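Local coordinates for endo-alpha-(1->5)-L-arabinanase (Bacillus licheniformis, PDB 6B7K), which probably catalyses the endohydrolysis of alpha-1,5-arabinofuranosidic linkages in arabinans, as a calcium-binding member of glycoside hydrolase family 43, at residues A82-Y87 with W93-V98; D140-I145 with H262-N267. All coordinates share one frame; numbering follows the deposited sequence.

Contact 1. Residues A82-Y87 with W93-V98. With CA (calcium ion), chain F.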
ATOM      1  N   ALA A  82       6.609  -0.957  -2.766  1.00 34.62           N
ATOM      2  CA  ALA A  82       5.233  -0.999  -2.281  1.00 36.23           C
ATOM      3  C   ALA A  82       4.554  -2.342  -2.504  1.00 39.01           C
ATOM      4  O   ALA A  82       3.669  -2.451  -3.363  1.00 38.33           O
ATOM      5  CB  ALA A  82       4.416   0.105  -2.954  1.00 37.61           C
ATOM      6  N   PRO A  83       4.924  -3.378  -1.761  1.00 41.96           N
ATOM      7  CA  PRO A  83       4.229  -4.659  -1.884  1.00 45.31           C
ATOM      8  C   PRO A  83       2.926  -4.661  -1.098  1.00 52.03           C
ATOM      9  O   PRO A  83       2.727  -3.888  -0.160  1.00 62.08           O
ATOM     10  CB  PRO A  83       5.229  -5.656  -1.296  1.00 43.08           C
ATOM     11  CG  PRO A  83       5.970  -4.862  -0.289  1.00 42.36           C
ATOM     12  CD  PRO A  83       6.057  -3.455  -0.821  1.00 42.89           C
ATOM     13  N   ASP A  84       2.025  -5.548  -1.516  1.00 46.70           N
ATOM     14  CA  ASP A  84       0.770  -5.783  -0.812  1.00 42.60           C
ATOM     15  C   ASP A  84       0.590  -7.281  -0.631  1.00 40.41           C
ATOM     16  O   ASP A  84       0.628  -8.035  -1.607  1.00 40.84           O
ATOM     17  CB  ASP A  84      -0.423  -5.188  -1.562  1.00 42.38           C
ATOM     18  CG  ASP A  84      -1.732  -5.422  -0.836  1.00 42.18           C
ATOM     19  OD1 ASP A  84      -1.829  -5.035   0.347  1.00 42.07           O
ATOM     20  OD2 ASP A  84      -2.663  -5.995  -1.440  1.00 42.99           O
ATOM     21  N   ILE A  85       0.387  -7.707   0.611  1.00 37.09           N
ATOM     22  CA  ILE A  85       0.280  -9.116   0.959  1.00 34.25           C
ATOM     23  C   ILE A  85      -1.078  -9.368   1.600  1.00 33.21           C
ATOM     24  O   ILE A  85      -1.534  -8.591   2.447  1.00 32.41           O
ATOM     25  CB  ILE A  85       1.427  -9.544   1.899  1.00 32.89           C
ATOM     26  CG1 ILE A  85       1.312 -11.027   2.262  1.00 32.59           C
ATOM     27  CG2 ILE A  85       1.465  -8.652   3.136  1.00 32.62           C
ATOM     28  CD1 ILE A  85       1.461 -11.956   1.075  1.00 32.46           C
ATOM     29  N   SER A  86      -1.726 -10.455   1.189  1.00 33.43           N
ATOM     30  CA  SER A  86      -3.007 -10.836   1.766  1.00 34.43           C
ATOM     31  C   SER A  86      -3.293 -12.284   1.405  1.00 34.84           C
ATOM     32  O   SER A  86      -2.745 -12.825   0.440  1.00 34.40           O
ATOM     33  CB  SER A  86      -4.138  -9.925   1.278  1.00 34.90           C
ATOM     34  OG  SER A  86      -4.196  -9.906  -0.137  1.00 34.89           O
ATOM     35  N   TYR A  87      -4.160 -12.906   2.198  1.00 35.78           N
ATOM     36  CA  TYR A  87      -4.618 -14.265   1.953  1.00 37.09           C
ATOM     37  C   TYR A  87      -6.062 -14.216   1.477  1.00 38.10           C
ATOM     38  O   TYR A  87      -6.903 -13.561   2.103  1.00 39.02           O
ATOM     39  CB  TYR A  87      -4.490 -15.122   3.214  1.00 38.28           C
ATOM     40  CG  TYR A  87      -4.721 -16.601   2.990  1.00 40.38           C
ATOM     41  CD1 TYR A  87      -3.689 -17.429   2.566  1.00 40.50           C
ATOM     42  CD2 TYR A  87      -5.969 -17.172   3.210  1.00 42.73           C
ATOM     43  CE1 TYR A  87      -3.893 -18.783   2.365  1.00 42.51           C
ATOM     44  CE2 TYR A  87      -6.183 -18.523   3.011  1.00 44.85           C
ATOM     45  CZ  TYR A  87      -5.141 -19.325   2.590  1.00 44.68           C
ATOM     46  OH  TYR A  87      -5.347 -20.671   2.391  1.00 46.74           O
ATOM     47  N   TRP A  93      -1.484 -13.659  -1.858  1.00 30.10           N
ATOM     48  CA  TRP A  93      -1.294 -12.851  -3.052  1.00 28.99           C
ATOM     49  C   TRP A  93      -0.379 -11.688  -2.714  1.00 29.44           C
ATOM     50  O   TRP A  93      -0.614 -10.974  -1.734  1.00 29.90           O
ATOM     51  CB  TRP A  93      -2.634 -12.350  -3.595  1.00 27.45           C
ATOM     52  CG  TRP A  93      -3.607 -13.459  -3.864  1.00 27.72           C
ATOM     53  CD1 TRP A  93      -4.743 -13.742  -3.164  1.00 27.95           C
ATOM     54  CD2 TRP A  93      -3.518 -14.446  -4.901  1.00 28.11           C
ATOM     55  NE1 TRP A  93      -5.374 -14.836  -3.706  1.00 28.96           N
ATOM     56  CE2 TRP A  93      -4.642 -15.287  -4.773  1.00 29.22           C
ATOM     57  CE3 TRP A  93      -2.601 -14.696  -5.928  1.00 28.14           C
ATOM     58  CZ2 TRP A  93      -4.873 -16.363  -5.631  1.00 30.49           C
ATOM     59  CZ3 TRP A  93      -2.833 -15.765  -6.779  1.00 29.67           C
ATOM     60  CH2 TRP A  93      -3.960 -16.583  -6.625  1.00 30.75           C
ATOM     61  N   LEU A  94       0.665 -11.507  -3.520  1.00 29.72           N
ATOM     62  CA  LEU A  94       1.683 -10.484  -3.294  1.00 27.84           C
ATOM     63  C   LEU A  94       1.769  -9.604  -4.537  1.00 28.07           C
ATOM     64  O   LEU A  94       2.418  -9.967  -5.524  1.00 28.34           O
ATOM     65  CB  LEU A  94       3.032 -11.118  -2.963  1.00 26.89           C
ATOM     66  CG  LEU A  94       4.199 -10.163  -2.699  1.00 25.70           C
ATOM     67  CD1 LEU A  94       3.945  -9.326  -1.452  1.00 24.96           C
ATOM     68  CD2 LEU A  94       5.515 -10.925  -2.587  1.00 25.81           C
ATOM     69  N   TYR A  95       1.110  -8.452  -4.490  1.00 28.34           N
ATOM     70  CA  TYR A  95       1.228  -7.452  -5.537  1.00 28.82           C
ATOM     71  C   TYR A  95       2.421  -6.554  -5.243  1.00 28.83           C
ATOM     72  O   TYR A  95       2.677  -6.208  -4.087  1.00 28.13           O
ATOM     73  CB  TYR A  95      -0.056  -6.628  -5.642  1.00 28.97           C
ATOM     74  CG  TYR A  95      -1.252  -7.432  -6.109  1.00 30.06           C
ATOM     75  CD1 TYR A  95      -1.501  -7.616  -7.464  1.00 31.69           C
ATOM     76  CD2 TYR A  95      -2.128  -8.011  -5.199  1.00 29.56           C
ATOM     77  CE1 TYR A  95      -2.588  -8.353  -7.899  1.00 32.32           C
ATOM     78  CE2 TYR A  95      -3.217  -8.751  -5.625  1.00 30.14           C
ATOM     79  CZ  TYR A  95      -3.442  -8.918  -6.977  1.00 31.54           C
ATOM     80  OH  TYR A  95      -4.525  -9.650  -7.411  1.00 32.46           O
ATOM     81  N   TYR A  96       3.161  -6.197  -6.290  1.00 30.16           N
ATOM     82  CA  TYR A  96       4.372  -5.403  -6.142  1.00 31.35           C
ATOM     83  C   TYR A  96       4.536  -4.515  -7.366  1.00 33.30           C
ATOM     84  O   TYR A  96       3.920  -4.745  -8.411  1.00 34.83           O
ATOM     85  CB  TYR A  96       5.612  -6.286  -5.949  1.00 32.20           C
ATOM     86  CG  TYR A  96       5.835  -7.283  -7.068  1.00 34.12           C
ATOM     87  CD1 TYR A  96       5.188  -8.513  -7.067  1.00 34.41           C
ATOM     88  CD2 TYR A  96       6.693  -6.996  -8.124  1.00 35.48           C
ATOM     89  CE1 TYR A  96       5.387  -9.427  -8.085  1.00 35.55           C
ATOM     90  CE2 TYR A  96       6.895  -7.907  -9.148  1.00 36.37           C
ATOM     91  CZ  TYR A  96       6.239  -9.119  -9.122  1.00 36.57           C
ATOM     92  OH  TYR A  96       6.433 -10.033 -10.131  1.00 38.80           O
ATOM     93  N   SER A  97       5.386  -3.501  -7.231  1.00 33.37           N
ATOM     94  CA  SER A  97       5.591  -2.509  -8.275  1.00 34.87           C
ATOM     95  C   SER A  97       6.980  -2.645  -8.886  1.00 36.21           C
ATOM     96  O   SER A  97       7.939  -3.038  -8.217  1.00 36.48           O
ATOM     97  CB  SER A  97       5.409  -1.089  -7.730  1.00 34.57           C
ATOM     98  OG  SER A  97       4.192  -0.972  -7.013  1.00 33.66           O
ATOM     99  N   VAL A  98       7.070  -2.309 -10.169  1.00 37.28           N
ATOM    100  CA  VAL A  98       8.326  -2.257 -10.909  1.00 38.43           C
ATOM    101  C   VAL A  98       8.339  -0.923 -11.644  1.00 40.24           C
ATOM    102  O   VAL A  98       7.509  -0.696 -12.533  1.00 41.26           O
ATOM    103  CB  VAL A  98       8.465  -3.428 -11.891  1.00 39.69           C
ATOM    104  CG1 VAL A  98       9.741  -3.303 -12.692  1.00 41.37           C
ATOM    105  CG2 VAL A  98       8.429  -4.752 -11.145  1.00 39.09           C
TER
HETATM  106 CA    CA F 302      -3.642  -4.218   1.758  1.00 34.09          CA
HETATM  107  O   HOH W   1      -5.221  -4.827   3.747  1.00 23.56           O
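Asp84 and Tyr95 form a hydrogen-bonded antiparallel pair, linked from Asp84 N to Tyr95 O at 2.7 Å and from Tyr95 N to Asp84 O at 3.0 Å. Two residues on, Ser86 and Trp93 form the second such pair. Its bond from Trp93 N to Ser86 O is 2.8 Å long and nearly straight (169°), while the return bond from Ser86 N to Trp93 O stretches to 3.2 Å. CA-H...O contacts lie between them, Leu94 CA approaching Asp84 O at 3.2 Å and Ile85 CA approaching Trp93 O. The strands, 172° apart, are neighbouring arms of a beta hairpin, within one four-stranded blade of the five-bladed propeller of this family; 82-87 is the blade's inner edge strand. Apolar contact between the two strands is on the face carrying Ile85 and Leu94. Leu94, with CG anti to the backbone N (chi1 -180°), brings the CD1 branch across to Pro83 CB at 3.9 Å and to Ile85 CB at 4.2 Å, and Phe36 of strand 32-38 packs against all three side chains. Polar and aromatic groups occupy the other face, where Leu143 lies on Ser86, Trp93 and Tyr95. There the Asp84 carboxylate divides its work: OD1 binds the calcium at 2.4 Å, and OD2 accepts a hydrogen bond from Leu143 N. Tyr95 OH and Trp93 NE1 reach beyond the pair, to Met172 O and Tyr88 O respectively.

Contact 2. Residues D140-I145 with H262-N267. With CA (calcium ion), chain F.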
ATOM      1  N   ASP A 140       2.081   1.141  -6.175  1.00 33.99           N
ATOM      2  CA  ASP A 140       1.297   1.125  -4.946  1.00 33.56           C
ATOM      3  C   ASP A 140      -0.004   0.326  -5.084  1.00 32.86           C
ATOM      4  O   ASP A 140      -1.097   0.880  -4.938  1.00 33.06           O
ATOM      5  CB  ASP A 140       1.007   2.545  -4.480  1.00 34.81           C
ATOM      6  CG  ASP A 140       2.271   3.346  -4.239  1.00 35.59           C
ATOM      7  OD1 ASP A 140       3.368   2.826  -4.532  1.00 35.11           O
ATOM      8  OD2 ASP A 140       2.171   4.493  -3.756  1.00 36.71           O
ATOM      9  N   PRO A 141       0.082  -0.976  -5.347  1.00 31.88           N
ATOM     10  CA  PRO A 141      -1.131  -1.785  -5.470  1.00 31.84           C
ATOM     11  C   PRO A 141      -1.679  -2.176  -4.106  1.00 31.11           C
ATOM     12  O   PRO A 141      -1.002  -2.090  -3.080  1.00 30.07           O
ATOM     13  CB  PRO A 141      -0.651  -3.014  -6.243  1.00 31.58           C
ATOM     14  CG  PRO A 141       0.755  -3.177  -5.795  1.00 30.75           C
ATOM     15  CD  PRO A 141       1.297  -1.786  -5.554  1.00 31.20           C
ATOM     16  N   ASP A 142      -2.935  -2.613  -4.115  1.00 32.44           N
ATOM     17  CA  ASP A 142      -3.591  -3.031  -2.881  1.00 33.43           C
ATOM     18  C   ASP A 142      -4.830  -3.834  -3.235  1.00 35.46           C
ATOM     19  O   ASP A 142      -5.702  -3.339  -3.957  1.00 36.96           O
ATOM     20  CB  ASP A 142      -3.959  -1.829  -2.022  1.00 33.95           C
ATOM     21  CG  ASP A 142      -4.295  -2.217  -0.602  1.00 34.38           C
ATOM     22  OD1 ASP A 142      -3.353  -2.460   0.183  1.00 34.67           O
ATOM     23  OD2 ASP A 142      -5.498  -2.285  -0.274  1.00 34.86           O
ATOM     24  N   LEU A 143      -4.907  -5.059  -2.726  1.00 35.75           N
ATOM     25  CA  LEU A 143      -6.045  -5.935  -2.953  1.00 37.02           C
ATOM     26  C   LEU A 143      -7.110  -5.698  -1.889  1.00 38.12           C
ATOM     27  O   LEU A 143      -6.795  -5.460  -0.720  1.00 38.66           O
ATOM     28  CB  LEU A 143      -5.593  -7.396  -2.937  1.00 37.09           C
ATOM     29  CG  LEU A 143      -6.636  -8.511  -3.038  1.00 38.06           C
ATOM     30  CD1 LEU A 143      -7.377  -8.449  -4.360  1.00 39.05           C
ATOM     31  CD2 LEU A 143      -5.971  -9.863  -2.859  1.00 37.83           C
ATOM     32  N   VAL A 144      -8.373  -5.756  -2.304  1.00 38.66           N
ATOM     33  CA  VAL A 144      -9.507  -5.584  -1.404  1.00 38.82           C
ATOM     34  C   VAL A 144     -10.634  -6.497  -1.871  1.00 39.96           C
ATOM     35  O   VAL A 144     -10.853  -6.665  -3.076  1.00 40.06           O
ATOM     36  CB  VAL A 144      -9.964  -4.109  -1.339  1.00 38.66           C
ATOM     37  CG1 VAL A 144     -10.209  -3.560  -2.736  1.00 39.23           C
ATOM     38  CG2 VAL A 144     -11.210  -3.963  -0.473  1.00 39.55           C
ATOM     39  N   ILE A 145     -11.340  -7.100  -0.916  1.00 40.29           N
ATOM     40  CA  ILE A 145     -12.389  -8.074  -1.196  1.00 41.17           C
ATOM     41  C   ILE A 145     -13.741  -7.439  -0.901  1.00 43.09           C
ATOM     42  O   ILE A 145     -13.928  -6.812   0.149  1.00 42.78           O
ATOM     43  CB  ILE A 145     -12.181  -9.368  -0.388  1.00 41.19           C
ATOM     44  CG1 ILE A 145     -11.427 -10.395  -1.231  1.00 40.63           C
ATOM     45  CG2 ILE A 145     -13.507  -9.955   0.068  1.00 43.01           C
ATOM     46  CD1 ILE A 145     -10.065  -9.942  -1.715  1.00 38.50           C
ATOM     47  N   HIS A 262       2.266   5.775   3.356  1.00 39.54           N
ATOM     48  CA  HIS A 262       2.051   4.460   2.761  1.00 39.48           C
ATOM     49  C   HIS A 262       1.542   3.460   3.787  1.00 36.61           C
ATOM     50  O   HIS A 262       2.230   2.493   4.129  1.00 36.11           O
ATOM     51  CB  HIS A 262       3.315   3.929   2.090  1.00 40.69           C
ATOM     52  CG  HIS A 262       3.027   2.923   1.021  1.00 40.71           C
ATOM     53  ND1 HIS A 262       2.477   1.688   1.292  1.00 43.04           N
ATOM     54  CD2 HIS A 262       3.181   2.980  -0.323  1.00 43.31           C
ATOM     55  CE1 HIS A 262       2.316   1.022   0.164  1.00 45.24           C
ATOM     56  NE2 HIS A 262       2.733   1.785  -0.831  1.00 43.44           N
ATOM     57  N   GLN A 263       0.332   3.694   4.274  1.00 35.69           N
ATOM     58  CA  GLN A 263      -0.273   2.872   5.304  1.00 34.94           C
ATOM     59  C   GLN A 263      -0.947   1.647   4.693  1.00 34.40           C
ATOM     60  O   GLN A 263      -1.080   1.509   3.474  1.00 34.39           O
ATOM     61  CB  GLN A 263      -1.292   3.683   6.102  1.00 34.93           C
ATOM     62  CG  GLN A 263      -2.613   3.893   5.373  1.00 34.89           C
ATOM     63  CD  GLN A 263      -2.451   4.618   4.049  1.00 34.10           C
ATOM     64  OE1 GLN A 263      -1.701   5.588   3.946  1.00 33.73           O
ATOM     65  NE2 GLN A 263      -3.145   4.138   3.025  1.00 33.91           N
ATOM     66  N   ASP A 264      -1.370   0.744   5.573  1.00 34.33           N
ATOM     67  CA  ASP A 264      -2.198  -0.389   5.195  1.00 34.92           C
ATOM     68  C   ASP A 264      -2.890  -0.885   6.454  1.00 35.61           C
ATOM     69  O   ASP A 264      -2.371  -0.728   7.562  1.00 35.66           O
ATOM     70  CB  ASP A 264      -1.379  -1.508   4.541  1.00 34.72           C
ATOM     71  CG  ASP A 264      -2.222  -2.401   3.647  1.00 34.76           C
ATOM     72  OD1 ASP A 264      -3.463  -2.269   3.668  1.00 35.04           O
ATOM     73  OD2 ASP A 264      -1.643  -3.226   2.914  1.00 35.15           O
ATOM     74  N   VAL A 265      -4.071  -1.472   6.276  1.00 36.31           N
ATOM     75  CA  VAL A 265      -4.891  -1.942   7.387  1.00 37.92           C
ATOM     76  C   VAL A 265      -5.043  -3.454   7.292  1.00 39.12           C
ATOM     77  O   VAL A 265      -5.155  -4.012   6.195  1.00 39.28           O
ATOM     78  CB  VAL A 265      -6.271  -1.250   7.412  1.00 38.54           C
ATOM     79  CG1 VAL A 265      -6.116   0.228   7.732  1.00 38.02           C
ATOM     80  CG2 VAL A 265      -6.988  -1.436   6.082  1.00 39.02           C
ATOM     81  N   LEU A 266      -5.045  -4.115   8.449  1.00 39.87           N
ATOM     82  CA  LEU A 266      -5.174  -5.564   8.528  1.00 40.70           C
ATOM     83  C   LEU A 266      -6.315  -5.919   9.466  1.00 42.44           C
ATOM     84  O   LEU A 266      -6.342  -5.468  10.616  1.00 42.98           O
ATOM     85  CB  LEU A 266      -3.880  -6.217   9.023  1.00 40.32           C
ATOM     86  CG  LEU A 266      -3.957  -7.699   9.404  1.00 41.03           C
ATOM     87  CD1 LEU A 266      -4.267  -8.557   8.185  1.00 41.13           C
ATOM     88  CD2 LEU A 266      -2.668  -8.152  10.076  1.00 40.86           C
ATOM     89  N   ASN A 267      -7.255  -6.725   8.968  1.00 43.54           N
ATOM     90  CA  ASN A 267      -8.349  -7.277   9.762  1.00 44.68           C
ATOM     91  C   ASN A 267      -9.206  -6.192  10.406  1.00 43.46           C
ATOM     92  O   ASN A 267      -9.867  -6.442  11.420  1.00 44.63           O
ATOM     93  CB  ASN A 267      -7.815  -8.242  10.831  1.00 46.24           C
ATOM     94  CG  ASN A 267      -8.827  -9.304  11.223  1.00 48.68           C
ATOM     95  OD1 ASN A 267      -9.808  -9.539  10.516  1.00 49.60           O
ATOM     96  ND2 ASN A 267      -8.586  -9.961  12.352  1.00 49.95           N
TER
HETATM   97 CA    CA F 302      -3.642  -4.218   1.758  1.00 34.09          CA
HETATM   98  O   HOH W   1      -5.221  -4.827   3.747  1.00 23.56           O
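The Asp140 carboxylate stands at the edge of the His262 ring: OD1 lies in the ring plane, and CG is 3.8 Å from His262 NE2, the two planes 73° apart. Ala193 and His274 touch this imidazole. Further along, in the central channel of the five-bladed propeller, the carboxylates of Asp142 and Asp264 are turned 63° apart around a shared calcium. Asp142 OD1 binds it at 2.4 Å. CG anti to the backbone N (chi1 -156°) carries the Asp264 carboxylate to the metal, which it grips with both oxygens, OD2 at 2.5 Å and OD1 at 2.7 Å, and Ser25 OG is hydrogen-bonded to Asp264 OD2. Asp84 OD1 and a water complete the ligands, and the positive ion probably offsets repulsion among the three acids. By prediction, Asp140 tunes and orients the adjoining proton donor Glu192, and His262 aids substrate recognition. With an alanine in place of Asp140, the imidazole edge would probably lose its carboxylate neighbour and Ala193 N the weak hydrogen bond it makes to Asp140 OD2. The Val265 backbone acts as a second shell: its N donates to Asp264 OD1 at 2.8 Å, from the anti side, and its O accepts from the calcium-bound water at 2.6 Å.

Both contacts are buried, yet they illustrate how chemistry follows position in a propeller. Contact 1 lies within a blade, joining sequence neighbours through a backbone ladder and burying 424 Å² between its segments. Contact 2 spans the channel between strands of two other blades, 117 residues apart; it buries only 136 Å² and relies on side chains and metal. The same calcium and its water belong to both, so that three blades converge on one ion, with Asp84 OD1 lying 3.0 Å from Asp142 OD1. Packing joins the contacts further, where Ala82 CB lies against His262 NE2.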